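Local coordinates for protein Two-component system sensor histidine kinase (Bacteroides thetaiotaomicron, PDB 3OTT) that probably senses saccharides through this extracellular beta-propeller region and relays the signal by histidine phosphorylation to control transcription, at residues 312-317 against 344-349. Numbering follows the deposited sequence.
With TBR (hexatantalum dodecabromide), chain D.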
loop_
_atom_site.group_PDB
_atom_site.type_symbol
_atom_site.label_atom_id
_atom_site.label_comp_id
_atom_site.label_asym_id
_atom_site.label_seq_id
_atom_site.Cartn_x
_atom_site.Cartn_y
_atom_site.Cartn_z
ATOM N N ILE B 312 1.164 2.641 -15.893
ATOM C CA ILE B 312 1.526 3.210 -14.622
ATOM C C ILE B 312 0.397 2.852 -13.650
ATOM O O ILE B 312 -0.746 3.225 -13.913
ATOM C CB ILE B 312 1.629 4.734 -14.782
ATOM C CG1 ILE B 312 2.686 5.051 -15.857
ATOM C CG2 ILE B 312 1.863 5.372 -13.464
ATOM C CD1 ILE B 312 3.819 5.955 -15.464
ATOM N N PRO B 313 0.690 2.080 -12.574
ATOM C CA PRO B 313 -0.322 1.763 -11.555
ATOM C C PRO B 313 -0.468 2.956 -10.651
ATOM O O PRO B 313 0.496 3.737 -10.534
ATOM C CB PRO B 313 0.281 0.564 -10.783
ATOM C CG PRO B 313 1.708 0.665 -10.981
ATOM C CD PRO B 313 1.918 1.277 -12.379
ATOM N N ILE B 314 -1.637 3.117 -10.041
ATOM C CA ILE B 314 -1.931 4.334 -9.266
ATOM C C ILE B 314 -1.049 4.462 -8.069
ATOM O O ILE B 314 -0.792 5.558 -7.654
ATOM C CB ILE B 314 -3.341 4.407 -8.538
ATOM C CG1 ILE B 314 -4.333 3.412 -9.004
ATOM C CG2 ILE B 314 -3.964 5.811 -8.631
ATOM C CD1 ILE B 314 -5.720 3.743 -8.370
ATOM N N SER B 315 -0.684 3.339 -7.459
ATOM C CA SER B 315 0.137 3.364 -6.281
ATOM C C SER B 315 1.460 4.062 -6.568
ATOM O O SER B 315 2.101 4.507 -5.654
ATOM C CB SER B 315 0.410 1.948 -5.728
ATOM O OG SER B 315 0.985 1.110 -6.711
ATOM N N GLN B 316 1.859 4.123 -7.833
ATOM C CA GLN B 316 3.089 4.809 -8.210
ATOM C C GLN B 316 2.916 6.343 -8.072
ATOM O O GLN B 316 3.885 7.059 -7.985
ATOM C CB GLN B 316 3.556 4.402 -9.634
ATOM C CG GLN B 316 4.973 4.943 -10.034
ATOM C CD GLN B 316 5.368 4.616 -11.464
ATOM O OE1 GLN B 316 5.249 3.474 -11.922
ATOM N NE2 GLN B 316 5.845 5.611 -12.176
ATOM N N ILE B 317 1.672 6.814 -8.016
ATOM C CA ILE B 317 1.337 8.241 -7.895
ATOM C C ILE B 317 1.294 9.039 -6.540
ATOM O O ILE B 317 2.210 9.809 -6.332
ATOM C CB ILE B 317 0.101 8.578 -8.772
ATOM C CG1 ILE B 317 0.376 8.247 -10.245
ATOM C CG2 ILE B 317 -0.354 10.007 -8.578
ATOM C CD1 ILE B 317 1.637 8.921 -10.928
ATOM N N GLY B 344 -13.255 8.773 -6.641
ATOM C CA GLY B 344 -12.689 10.093 -6.317
ATOM C C GLY B 344 -11.706 10.669 -7.342
ATOM O O GLY B 344 -11.551 10.154 -8.469
ATOM N N LEU B 345 -11.012 11.732 -6.963
ATOM C CA LEU B 345 -10.282 12.535 -7.932
ATOM C C LEU B 345 -8.876 12.849 -7.428
ATOM O O LEU B 345 -8.702 13.405 -6.344
ATOM C CB LEU B 345 -11.061 13.845 -8.193
ATOM C CG LEU B 345 -10.498 14.941 -9.106
ATOM C CD1 LEU B 345 -10.421 14.557 -10.578
ATOM C CD2 LEU B 345 -11.294 16.288 -8.960
ATOM N N ILE B 346 -7.890 12.571 -8.260
ATOM C CA ILE B 346 -6.517 12.706 -7.861
ATOM C C ILE B 346 -5.857 13.858 -8.630
ATOM O O ILE B 346 -5.891 13.854 -9.880
ATOM C CB ILE B 346 -5.755 11.406 -8.078
ATOM C CG1 ILE B 346 -6.497 10.226 -7.430
ATOM C CG2 ILE B 346 -4.299 11.506 -7.541
ATOM C CD1 ILE B 346 -5.952 8.871 -7.876
ATOM N N ARG B 347 -5.297 14.817 -7.864
ATOM C CA ARG B 347 -4.449 15.876 -8.387
ATOM C C ARG B 347 -2.964 15.583 -8.167
ATOM O O ARG B 347 -2.548 15.260 -7.048
ATOM C CB ARG B 347 -4.686 17.183 -7.637
ATOM C CG ARG B 347 -4.302 18.412 -8.389
ATOM C CD ARG B 347 -4.351 19.578 -7.444
ATOM N NE ARG B 347 -3.087 19.692 -6.731
ATOM C CZ ARG B 347 -2.710 20.755 -6.026
ATOM N NH1 ARG B 347 -3.511 21.804 -5.930
ATOM N NH2 ARG B 347 -1.509 20.775 -5.453
ATOM N N PHE B 348 -2.161 15.764 -9.212
ATOM C CA PHE B 348 -0.746 15.445 -9.107
ATOM C C PHE B 348 0.005 16.165 -10.224
ATOM O O PHE B 348 -0.624 16.623 -11.178
ATOM C CB PHE B 348 -0.536 13.896 -9.109
ATOM C CG PHE B 348 -0.920 13.216 -10.388
ATOM C CD1 PHE B 348 -2.268 12.956 -10.690
ATOM C CD2 PHE B 348 0.068 12.803 -11.295
ATOM C CE1 PHE B 348 -2.631 12.291 -11.920
ATOM C CE2 PHE B 348 -0.280 12.154 -12.506
ATOM C CZ PHE B 348 -1.656 11.919 -12.834
ATOM N N THR B 349 1.310 16.312 -10.117
ATOM C CA THR B 349 2.055 17.100 -11.091
ATOM C C THR B 349 2.999 16.323 -12.021
ATOM O O THR B 349 3.383 16.813 -13.093
ATOM C CB THR B 349 2.904 18.175 -10.411
ATOM O OG1 THR B 349 3.852 17.524 -9.554
ATOM C CG2 THR B 349 2.012 19.140 -9.591
HETATM TA TA1 TBR D . 10.674 2.924 -11.092
HETATM TA TA2 TBR D . 13.095 3.333 -12.314
HETATM TA TA3 TBR D . 11.094 5.367 -12.424
HETATM TA TA4 TBR D . 13.451 5.708 -10.902
HETATM TA TA5 TBR D . 10.987 5.272 -9.652
HETATM TA TA6 TBR D . 12.908 3.260 -9.605
HETATM BR BR1 TBR D . 11.502 1.302 -12.947
HETATM BR BR2 TBR D . 8.949 3.846 -12.813
HETATM BR BR3 TBR D . 8.912 3.713 -9.388
HETATM BR BR4 TBR D . 11.240 1.313 -9.149
HETATM BR BR5 TBR D . 12.273 4.370 -14.543
HETATM BR BR6 TBR D . 9.524 6.930 -11.076
HETATM BR BR7 TBR D . 12.511 7.291 -9.041
HETATM BR BR8 TBR D . 14.967 4.767 -9.020
HETATM BR BR9 TBR D . 15.204 4.842 -12.622
HETATM BR BRA TBR D . 12.626 7.483 -12.653
HETATM BR BRB TBR D . 11.864 4.241 -7.432
HETATM BR BRC TBR D . 14.495 1.676 -10.941
#
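CG2 of I317 is anti to the backbone N, with CG1 beside that N (chi1 -59°), which places CG2 over the F348 ring; F348 sets CG between its own N and carbonyl carbon (chi1 65°) and turns a face to that methyl. I317 CG2 lies 4.1 Å from the centroid of the F348 ring, 24° off the normal, a CH-pi contact displaced so that I317 CG2 and F348 CG are 3.7 Å apart. A branched isoleucine suits this place because its longer arm, through CD1, also comes to 4.1 Å from CE2 of F348. Next to it I314 and I346 cross at about a right angle, with I314 CG2 3.7 Å from I346 CD1; beta-branched aliphatic side chains suit this buried site, where no hydrogen bond joins the segments. Strand 310-313 pairs with 618-623 beside 610-615 and 601-605, closing the ring of a seven-bladed beta-propeller (velcro closure), and the short helical turn after it packs on strand 344-348 of the adjacent blade. F339 meets F348 edge-to-face, extending the apolar layer within that blade. Elsewhere on the turn, the extended Q316 donates from NE2 to the carbonyl oxygen of A352, a role its amide fits, and NE2 lies 3.6 Å from BR2 of hexatantalum dodecabromide, a heavy-atom phasing reagent. A leucine in place of Q316 would probably leave that A352 oxygen without this hydrogen bond.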